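Local coordinates for protein Phi class glutathione transferase GSTF1 (Populus tremula x Populus tremuloides, PDB 4RI6) that probably conjugates glutathione to electrophilic substrates such as organic halides, as a plant glutathione transferase of the Phi class involved in detoxification, at residues 12-25 and 162-175. Sequence-based numbering, arbitrary orientation.
Sequences LSTAVSRVLATLIE and FSFADLSHLPNGDY. With GSH (glutathione), chain C.
Arg18 of helix 14-25 reaches across to Ser168, Pro171 and Phe164 of helix 164-179 where the thioredoxin-like N-terminal domain of the glutathione transferase fold meets the all-helical C-terminal domain; the axes of the two short segments come within 8.5 Å at 140°. Its CB rests 4.1 Å from Pro171 CG. CG, anti to the backbone N, touches both Phe164 CZ and Leu167 CD2, and Arg18 CD stays against Phe164 CZ at 3.9 Å. A bend at chi3 (-66°) then turns the guanidinium onto Ser168, gripped side-on by two nitrogens. NE gives the more bent bond, to Ser168 OG, which lies 30° out of the guanidinium plane; Arg18 NH2 reaches Ser168 O at 3.0 Å, nearly straight and in the carbonyl plane. The helix is kinked here: Pro171 has no N-H to give and Asn172 N makes no bond to the turn before, so Ser168 O can serve the arginine. NH1 goes to Ser69, itself a glutathione ligand, while Ser168 OG, which takes NE, is also hydrogen-bonded to Asp106 OD2.

Further along, Leu167 enters the gap between Arg18, Ala21, Thr22 and Glu25 as a knob into a hole, its CD2 4.0 Å from Ala21 CB. Thr22 OG1 sits at the edge of the Phe164 ring and donates to Arg18 O, opposite in face to Thr22 N.

At the other end, near the bound glutathione, Pro171 CB packs on Thr14 CB, and one water joins Thr14 OG1 to Asn172 OD1. Ser13, a glutathione-binding residue, caps helix 14-25 by accepting Val16 N on its OG. At Leu12, the residue before the cap, Leu12 O accepts from Tyr175 OH at 2.6 Å, in the carbonyl plane and on a lone pair.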
ATOM      1  N   LEU A  12     -16.254  -5.903 -12.361  1.00 23.82           N
ATOM      2  CA  LEU A  12     -15.858  -4.613 -12.965  1.00 23.78           C
ATOM      3  C   LEU A  12     -14.968  -3.801 -12.025  1.00 22.61           C
ATOM      4  O   LEU A  12     -14.255  -2.899 -12.461  1.00 23.14           O
ATOM      5  CB  LEU A  12     -17.092  -3.776 -13.369  1.00 24.47           C
ATOM      6  CG  LEU A  12     -18.088  -3.377 -12.264  1.00 25.65           C
ATOM      7  CD1 LEU A  12     -17.659  -2.126 -11.501  1.00 26.15           C
ATOM      8  CD2 LEU A  12     -19.468  -3.169 -12.848  1.00 25.93           C
ATOM      9  N   SER A  13     -14.979  -4.127 -10.734  1.00 20.70           N
ATOM     10  CA  SER A  13     -14.137  -3.402  -9.789  1.00 19.48           C
ATOM     11  C   SER A  13     -12.668  -3.792  -9.942  1.00 18.27           C
ATOM     12  O   SER A  13     -12.323  -4.965 -10.016  1.00 19.49           O
ATOM     13  CB  SER A  13     -14.585  -3.667  -8.342  1.00 19.83           C
ATOM     14  OG  SER A  13     -13.478  -3.567  -7.437  1.00 22.63           O
ATOM     15  N   THR A  14     -11.799  -2.801  -9.948  1.00 17.09           N
ATOM     16  CA  THR A  14     -10.368  -3.072 -10.092  1.00 16.96           C
ATOM     17  C   THR A  14      -9.826  -3.873  -8.927  1.00 17.28           C
ATOM     18  O   THR A  14      -9.050  -4.799  -9.125  1.00 17.54           O
ATOM     19  CB  THR A  14      -9.573  -1.777 -10.216  1.00 17.57           C
ATOM     20  OG1 THR A  14      -9.945  -0.900  -9.149  1.00 18.48           O
ATOM     21  CG2 THR A  14      -9.859  -1.102 -11.540  1.00 18.09           C
ATOM     22  N   ALA A  15     -10.230  -3.508  -7.709  1.00 17.10           N
ATOM     23  CA  ALA A  15      -9.754  -4.221  -6.533  1.00 17.39           C
ATOM     24  C   ALA A  15     -10.289  -5.652  -6.469  1.00 17.99           C
ATOM     25  O   ALA A  15      -9.581  -6.566  -6.071  1.00 17.86           O
ATOM     26  CB  ALA A  15     -10.117  -3.450  -5.269  1.00 18.11           C
ATOM     27  N   VAL A  16     -11.543  -5.859  -6.847  1.00 18.13           N
ATOM     28  CA  VAL A  16     -12.050  -7.229  -6.973  1.00 19.33           C
ATOM     29  C   VAL A  16     -11.249  -8.015  -8.032  1.00 18.56           C
ATOM     30  O   VAL A  16     -10.892  -9.169  -7.832  1.00 19.15           O
ATOM     31  CB  VAL A  16     -13.563  -7.249  -7.354  1.00 20.20           C
ATOM     32  CG1 VAL A  16     -14.044  -8.686  -7.621  1.00 21.38           C
ATOM     33  CG2 VAL A  16     -14.413  -6.587  -6.248  1.00 21.55           C
ATOM     34  N   SER A  17     -10.982  -7.380  -9.164  1.00 17.73           N
ATOM     35  CA  SER A  17     -10.243  -8.021 -10.252  1.00 18.62           C
ATOM     36  C   SER A  17      -8.854  -8.477  -9.819  1.00 18.74           C
ATOM     37  O   SER A  17      -8.379  -9.535 -10.232  1.00 19.43           O
ATOM     38  CB  SER A  17     -10.124  -7.068 -11.454  1.00 18.83           C
ATOM     39  OG  SER A  17     -11.369  -6.958 -12.126  1.00 20.03           O
ATOM     40  N   ARG A  18      -8.207  -7.673  -8.991  1.00 18.33           N
ATOM     41  CA  ARG A  18      -6.914  -8.026  -8.430  1.00 18.20           C
ATOM     42  C   ARG A  18      -7.020  -9.332  -7.654  1.00 17.98           C
ATOM     43  O   ARG A  18      -6.194 -10.227  -7.803  1.00 18.87           O
ATOM     44  CB  ARG A  18      -6.402  -6.898  -7.532  1.00 17.64           C
ATOM     45  CG  ARG A  18      -5.074  -7.192  -6.866  1.00 18.45           C
ATOM     46  CD  ARG A  18      -4.580  -6.032  -5.982  1.00 19.23           C
ATOM     47  NE  ARG A  18      -4.280  -4.910  -6.847  1.00 19.80           N
ATOM     48  CZ  ARG A  18      -5.039  -3.841  -7.029  1.00 20.63           C
ATOM     49  NH1 ARG A  18      -6.168  -3.664  -6.349  1.00 19.09           N
ATOM     50  NH2 ARG A  18      -4.652  -2.941  -7.911  1.00 21.85           N
ATOM     51  N   VAL A  19      -8.055  -9.457  -6.839  1.00 18.01           N
ATOM     52  CA  VAL A  19      -8.214 -10.672  -6.060  1.00 17.18           C
ATOM     53  C   VAL A  19      -8.552 -11.875  -6.952  1.00 18.51           C
ATOM     54  O   VAL A  19      -8.011 -12.970  -6.763  1.00 19.13           O
ATOM     55  CB  VAL A  19      -9.289 -10.479  -4.964  1.00 18.05           C
ATOM     56  CG1 VAL A  19      -9.625 -11.787  -4.281  1.00 18.51           C
ATOM     57  CG2 VAL A  19      -8.810  -9.475  -3.944  1.00 18.18           C
ATOM     58  N   LEU A  20      -9.443 -11.674  -7.920  1.00 19.49           N
ATOM     59  CA  LEU A  20      -9.850 -12.759  -8.800  1.00 19.69           C
ATOM     60  C   LEU A  20      -8.678 -13.308  -9.579  1.00 20.18           C
ATOM     61  O   LEU A  20      -8.530 -14.521  -9.720  1.00 21.12           O
ATOM     62  CB  LEU A  20     -10.944 -12.301  -9.771  1.00 20.17           C
ATOM     63  CG  LEU A  20     -12.288 -11.934  -9.150  1.00 22.59           C
ATOM     64  CD1 LEU A  20     -13.260 -11.487 -10.219  1.00 22.16           C
ATOM     65  CD2 LEU A  20     -12.877 -13.122  -8.411  1.00 24.03           C
ATOM     66  N   ALA A  21      -7.844 -12.418 -10.102  1.00 20.91           N
ATOM     67  CA  ALA A  21      -6.700 -12.853 -10.872  1.00 21.00           C
ATOM     68  C   ALA A  21      -5.766 -13.679  -9.993  1.00 20.68           C
ATOM     69  O   ALA A  21      -5.201 -14.680 -10.450  1.00 22.06           O
ATOM     70  CB  ALA A  21      -5.972 -11.660 -11.463  1.00 20.69           C
ATOM     71  N   THR A  22      -5.609 -13.264  -8.737  1.00 19.31           N
ATOM     72  CA  THR A  22      -4.769 -13.993  -7.800  1.00 19.56           C
ATOM     73  C   THR A  22      -5.322 -15.377  -7.491  1.00 21.51           C
ATOM     74  O   THR A  22      -4.584 -16.359  -7.523  1.00 22.86           O
ATOM     75  CB  THR A  22      -4.596 -13.184  -6.502  1.00 18.65           C
ATOM     76  OG1 THR A  22      -3.994 -11.927  -6.834  1.00 18.27           O
ATOM     77  CG2 THR A  22      -3.727 -13.932  -5.486  1.00 19.82           C
ATOM     78  N   LEU A  23      -6.619 -15.460  -7.215  1.00 20.87           N
ATOM     79  CA  LEU A  23      -7.249 -16.742  -6.954  1.00 22.56           C
ATOM     80  C   LEU A  23      -7.021 -17.691  -8.120  1.00 22.85           C
ATOM     81  O   LEU A  23      -6.727 -18.863  -7.930  1.00 23.70           O
ATOM     82  CB  LEU A  23      -8.744 -16.556  -6.694  1.00 23.17           C
ATOM     83  CG  LEU A  23      -9.064 -15.881  -5.361  1.00 23.63           C
ATOM     84  CD1 LEU A  23     -10.481 -15.377  -5.345  1.00 23.04           C
ATOM     85  CD2 LEU A  23      -8.842 -16.868  -4.237  1.00 24.02           C
ATOM     86  N   ILE A  24      -7.148 -17.173  -9.335  1.00 22.25           N
ATOM     87  CA  ILE A  24      -7.040 -18.017 -10.522  1.00 22.29           C
ATOM     88  C   ILE A  24      -5.588 -18.474 -10.734  1.00 23.05           C
ATOM     89  O   ILE A  24      -5.343 -19.649 -11.001  1.00 24.22           O
ATOM     90  CB  ILE A  24      -7.566 -17.285 -11.758  1.00 22.39           C
ATOM     91  CG1 ILE A  24      -9.080 -17.083 -11.635  1.00 22.69           C
ATOM     92  CG2 ILE A  24      -7.255 -18.081 -13.014  1.00 22.74           C
ATOM     93  CD1 ILE A  24      -9.662 -16.058 -12.600  1.00 23.55           C
ATOM     94  N   GLU A  25      -4.631 -17.559 -10.574  1.00 23.34           N
ATOM     95  CA  GLU A  25      -3.223 -17.926 -10.591  1.00 23.78           C
ATOM     96  C   GLU A  25      -2.914 -18.985  -9.554  1.00 24.72           C
ATOM     97  O   GLU A  25      -2.113 -19.889  -9.802  1.00 26.36           O
ATOM     98  CB  GLU A  25      -2.346 -16.698 -10.339  1.00 24.09           C
ATOM     99  CG  GLU A  25      -2.276 -15.723 -11.515  1.00 25.44           C
ATOM    100  CD  GLU A  25      -1.320 -16.148 -12.635  1.00 26.38           C
ATOM    101  OE1 GLU A  25      -0.382 -16.936 -12.382  1.00 27.40           O
ATOM    102  OE2 GLU A  25      -1.501 -15.665 -13.772  1.00 25.97           O
ATOM    103  N   PHE A 162       6.915 -13.530 -13.872  1.00 24.03           N
ATOM    104  CA  PHE A 162       5.664 -12.848 -13.513  1.00 23.38           C
ATOM    105  C   PHE A 162       5.462 -12.939 -12.009  1.00 22.86           C
ATOM    106  O   PHE A 162       5.657 -13.999 -11.422  1.00 24.75           O
ATOM    107  CB  PHE A 162       4.471 -13.463 -14.254  1.00 23.60           C
ATOM    108  CG  PHE A 162       3.134 -12.819 -13.940  1.00 23.83           C
ATOM    109  CD1 PHE A 162       2.771 -11.617 -14.521  1.00 23.37           C
ATOM    110  CD2 PHE A 162       2.219 -13.458 -13.118  1.00 24.09           C
ATOM    111  CE1 PHE A 162       1.539 -11.042 -14.258  1.00 23.37           C
ATOM    112  CE2 PHE A 162       0.985 -12.889 -12.845  1.00 23.95           C
ATOM    113  CZ  PHE A 162       0.643 -11.679 -13.417  1.00 23.04           C
ATOM    114  N   SER A 163       5.075 -11.835 -11.385  1.00 20.62           N
ATOM    115  CA  SER A 163       4.831 -11.849  -9.950  1.00 19.51           C
ATOM    116  C   SER A 163       3.587 -11.079  -9.610  1.00 18.43           C
ATOM    117  O   SER A 163       2.987 -10.419 -10.466  1.00 17.22           O
ATOM    118  CB  SER A 163       6.007 -11.250  -9.178  1.00 18.90           C
ATOM    119  OG  SER A 163       5.988  -9.840  -9.211  1.00 18.82           O
ATOM    120  N   PHE A 164       3.221 -11.127  -8.333  1.00 18.09           N
ATOM    121  CA  PHE A 164       2.110 -10.324  -7.871  1.00 17.61           C
ATOM    122  C   PHE A 164       2.325  -8.835  -8.149  1.00 17.39           C
ATOM    123  O   PHE A 164       1.365  -8.083  -8.325  1.00 18.20           O
ATOM    124  CB  PHE A 164       1.858 -10.548  -6.368  1.00 18.83           C
ATOM    125  CG  PHE A 164       0.632  -9.858  -5.891  1.00 19.16           C
ATOM    126  CD1 PHE A 164      -0.611 -10.328  -6.266  1.00 19.71           C
ATOM    127  CD2 PHE A 164       0.701  -8.685  -5.160  1.00 19.50           C
ATOM    128  CE1 PHE A 164      -1.742  -9.679  -5.907  1.00 19.54           C
ATOM    129  CE2 PHE A 164      -0.448  -8.037  -4.784  1.00 19.77           C
ATOM    130  CZ  PHE A 164      -1.669  -8.540  -5.155  1.00 19.99           C
ATOM    131  N   ALA A 165       3.578  -8.392  -8.190  1.00 16.36           N
ATOM    132  CA  ALA A 165       3.836  -6.992  -8.514  1.00 17.23           C
ATOM    133  C   ALA A 165       3.262  -6.648  -9.876  1.00 17.22           C
ATOM    134  O   ALA A 165       2.613  -5.618 -10.032  1.00 18.80           O
ATOM    135  CB  ALA A 165       5.303  -6.684  -8.468  1.00 17.18           C
ATOM    136  N   ASP A 166       3.498  -7.500 -10.867  1.00 16.62           N
ATOM    137  CA  ASP A 166       2.938  -7.258 -12.201  1.00 17.01           C
ATOM    138  C   ASP A 166       1.420  -7.377 -12.177  1.00 16.49           C
ATOM    139  O   ASP A 166       0.706  -6.523 -12.713  1.00 16.42           O
ATOM    140  CB  ASP A 166       3.531  -8.224 -13.212  1.00 17.44           C
ATOM    141  CG  ASP A 166       5.034  -8.257 -13.146  1.00 18.11           C
ATOM    142  OD1 ASP A 166       5.683  -7.289 -13.604  1.00 18.35           O
ATOM    143  OD2 ASP A 166       5.562  -9.262 -12.639  1.00 18.58           O
ATOM    144  N   LEU A 167       0.937  -8.432 -11.522  1.00 16.70           N
ATOM    145  CA  LEU A 167      -0.490  -8.704 -11.434  1.00 16.93           C
ATOM    146  C   LEU A 167      -1.233  -7.495 -10.900  1.00 16.72           C
ATOM    147  O   LEU A 167      -2.268  -7.106 -11.440  1.00 16.39           O
ATOM    148  CB  LEU A 167      -0.745  -9.943 -10.569  1.00 16.93           C
ATOM    149  CG  LEU A 167      -2.170 -10.481 -10.495  1.00 18.28           C
ATOM    150  CD1 LEU A 167      -2.149 -11.939 -10.055  1.00 18.15           C
ATOM    151  CD2 LEU A 167      -3.050  -9.646  -9.548  1.00 19.23           C
ATOM    152  N   SER A 168      -0.662  -6.850  -9.891  1.00 16.58           N
ATOM    153  CA  SER A 168      -1.364  -5.781  -9.222  1.00 16.76           C
ATOM    154  C   SER A 168      -1.578  -4.550 -10.123  1.00 16.52           C
ATOM    155  O   SER A 168      -2.479  -3.736  -9.839  1.00 17.00           O
ATOM    156  CB  SER A 168      -0.594  -5.410  -7.936  1.00 16.70           C
ATOM    157  OG  SER A 168      -1.408  -4.730  -7.012  1.00 16.77           O
ATOM    158  N   HIS A 169      -0.781  -4.434 -11.200  1.00 15.71           N
ATOM    159  CA  HIS A 169      -0.925  -3.349 -12.180  1.00 15.47           C
ATOM    160  C   HIS A 169      -2.002  -3.606 -13.240  1.00 16.10           C
ATOM    161  O   HIS A 169      -2.421  -2.687 -13.938  1.00 17.29           O
ATOM    162  CB  HIS A 169       0.394  -3.084 -12.898  1.00 15.63           C
ATOM    163  CG  HIS A 169       1.438  -2.459 -12.045  1.00 15.61           C
ATOM    164  ND1 HIS A 169       2.157  -3.157 -11.091  1.00 16.34           N
ATOM    165  CD2 HIS A 169       1.877  -1.178 -11.980  1.00 16.11           C
ATOM    166  CE1 HIS A 169       2.983  -2.328 -10.476  1.00 16.03           C
ATOM    167  NE2 HIS A 169       2.832  -1.122 -10.992  1.00 16.02           N
ATOM    168  N   LEU A 170      -2.439  -4.852 -13.358  1.00 16.29           N
ATOM    169  CA  LEU A 170      -3.380  -5.205 -14.408  1.00 17.61           C
ATOM    170  C   LEU A 170      -4.712  -4.435 -14.330  1.00 17.76           C
ATOM    171  O   LEU A 170      -5.191  -3.965 -15.361  1.00 18.77           O
ATOM    172  CB  LEU A 170      -3.646  -6.715 -14.400  1.00 18.24           C
ATOM    173  CG  LEU A 170      -2.510  -7.557 -14.990  1.00 19.71           C
ATOM    174  CD1 LEU A 170      -2.673  -9.044 -14.663  1.00 19.32           C
ATOM    175  CD2 LEU A 170      -2.422  -7.358 -16.498  1.00 21.30           C
ATOM    176  N   PRO A 171      -5.315  -4.285 -13.130  1.00 17.62           N
ATOM    177  CA  PRO A 171      -6.676  -3.710 -13.176  1.00 17.32           C
ATOM    178  C   PRO A 171      -6.745  -2.263 -13.680  1.00 18.25           C
ATOM    179  O   PRO A 171      -7.566  -1.962 -14.549  1.00 18.89           O
ATOM    180  CB  PRO A 171      -7.147  -3.822 -11.723  1.00 18.27           C
ATOM    181  CG  PRO A 171      -6.384  -5.005 -11.189  1.00 18.13           C
ATOM    182  CD  PRO A 171      -5.022  -4.894 -11.819  1.00 17.22           C
ATOM    183  N   ASN A 172      -5.894  -1.376 -13.175  1.00 18.78           N
ATOM    184  CA  ASN A 172      -5.945   0.000 -13.650  1.00 18.95           C
ATOM    185  C   ASN A 172      -5.347   0.106 -15.041  1.00 19.18           C
ATOM    186  O   ASN A 172      -5.833   0.865 -15.879  1.00 19.16           O
ATOM    187  CB  ASN A 172      -5.236   0.955 -12.695  1.00 20.00           C
ATOM    188  CG  ASN A 172      -6.050   1.231 -11.455  1.00 21.33           C
ATOM    189  OD1 ASN A 172      -7.258   1.012 -11.433  1.00 23.27           O
ATOM    190  ND2 ASN A 172      -5.403   1.730 -10.424  1.00 20.86           N
ATOM    191  N   GLY A 173      -4.277  -0.638 -15.289  1.00 19.40           N
ATOM    192  CA  GLY A 173      -3.652  -0.617 -16.594  1.00 19.78           C
ATOM    193  C   GLY A 173      -4.620  -1.007 -17.691  1.00 19.75           C
ATOM    194  O   GLY A 173      -4.698  -0.350 -18.736  1.00 20.05           O
ATOM    195  N   ASP A 174      -5.402  -2.057 -17.454  1.00 18.42           N
ATOM    196  CA  ASP A 174      -6.248  -2.590 -18.512  1.00 19.38           C
ATOM    197  C   ASP A 174      -7.359  -1.598 -18.823  1.00 20.11           C
ATOM    198  O   ASP A 174      -7.707  -1.394 -19.987  1.00 20.54           O
ATOM    199  CB  ASP A 174      -6.829  -3.964 -18.120  1.00 20.56           C
ATOM    200  CG  ASP A 174      -7.340  -4.757 -19.333  1.00 24.39           C
ATOM    201  OD1 ASP A 174      -8.435  -4.441 -19.806  1.00 25.28           O
ATOM    202  OD2 ASP A 174      -6.643  -5.669 -19.838  1.00 26.24           O
ATOM    203  N   TYR A 175      -7.906  -0.948 -17.797  1.00 19.36           N
ATOM    204  CA  TYR A 175      -8.950   0.027 -18.074  1.00 18.95           C
ATOM    205  C   TYR A 175      -8.385   1.208 -18.860  1.00 18.90           C
ATOM    206  O   TYR A 175      -9.020   1.695 -19.798  1.00 19.17           O
ATOM    207  CB  TYR A 175      -9.602   0.515 -16.781  1.00 19.04           C
ATOM    208  CG  TYR A 175     -10.815  -0.282 -16.322  1.00 19.75           C
ATOM    209  CD1 TYR A 175     -11.926  -0.435 -17.129  1.00 20.03           C
ATOM    210  CD2 TYR A 175     -10.854  -0.842 -15.050  1.00 18.93           C
ATOM    211  CE1 TYR A 175     -13.033  -1.150 -16.683  1.00 20.12           C
ATOM    212  CE2 TYR A 175     -11.952  -1.553 -14.599  1.00 18.80           C
ATOM    213  CZ  TYR A 175     -13.046  -1.696 -15.425  1.00 19.95           C
ATOM    214  OH  TYR A 175     -14.167  -2.387 -15.015  1.00 20.90           O
TER
HETATM  215  N1  GSH C 500      -7.913  -0.116  -1.096  0.58 23.00           N
HETATM  216  CA1 GSH C 500      -9.072  -0.959  -1.326  0.58 29.21           C
HETATM  217  C1  GSH C 500      -8.745  -2.358  -1.809  0.58 18.45           C
HETATM  218  O11 GSH C 500      -7.748  -2.459  -2.496  0.58 14.60           O
HETATM  219  O12 GSH C 500      -9.433  -3.357  -1.497  0.58 17.58           O
HETATM  220  CB1 GSH C 500      -9.802  -0.205  -2.413  0.58 31.91           C
HETATM  221  CG1 GSH C 500     -11.253  -0.581  -2.370  0.58 29.28           C
HETATM  222  CD1 GSH C 500     -12.028   0.315  -3.293  0.58 23.89           C
HETATM  223  OE1 GSH C 500     -11.827   1.509  -3.397  0.58 27.64           O
HETATM  224  N2  GSH C 500     -12.964  -0.336  -3.947  0.58 25.99           N
HETATM  225  CA2 GSH C 500     -13.903   0.222  -4.870  0.58 52.92           C
HETATM  226  C2  GSH C 500     -15.205   0.382  -4.135  0.58 18.91           C
HETATM  227  O2  GSH C 500     -15.498  -0.445  -3.303  0.58 22.81           O
HETATM  228  CB2 GSH C 500     -13.970  -0.774  -6.035  0.58 21.30           C
HETATM  229  SG2 GSH C 500     -12.721  -0.448  -7.299  0.58 28.96           S
HETATM  230  N3  GSH C 500     -15.961   1.434  -4.466  0.58 29.38           N
HETATM  231  CA3 GSH C 500     -17.274   1.669  -3.903  0.58 29.46           C
HETATM  232  C3  GSH C 500     -17.244   2.627  -2.742  0.58 25.76           C
HETATM  233  O31 GSH C 500     -16.141   3.049  -2.333  0.58 40.35           O
HETATM  234  O32 GSH C 500     -18.330   2.962  -2.231  0.58 28.40           O
HETATM  235  O   HOH W   1      -8.999   1.574  -9.494  1.00 24.50           O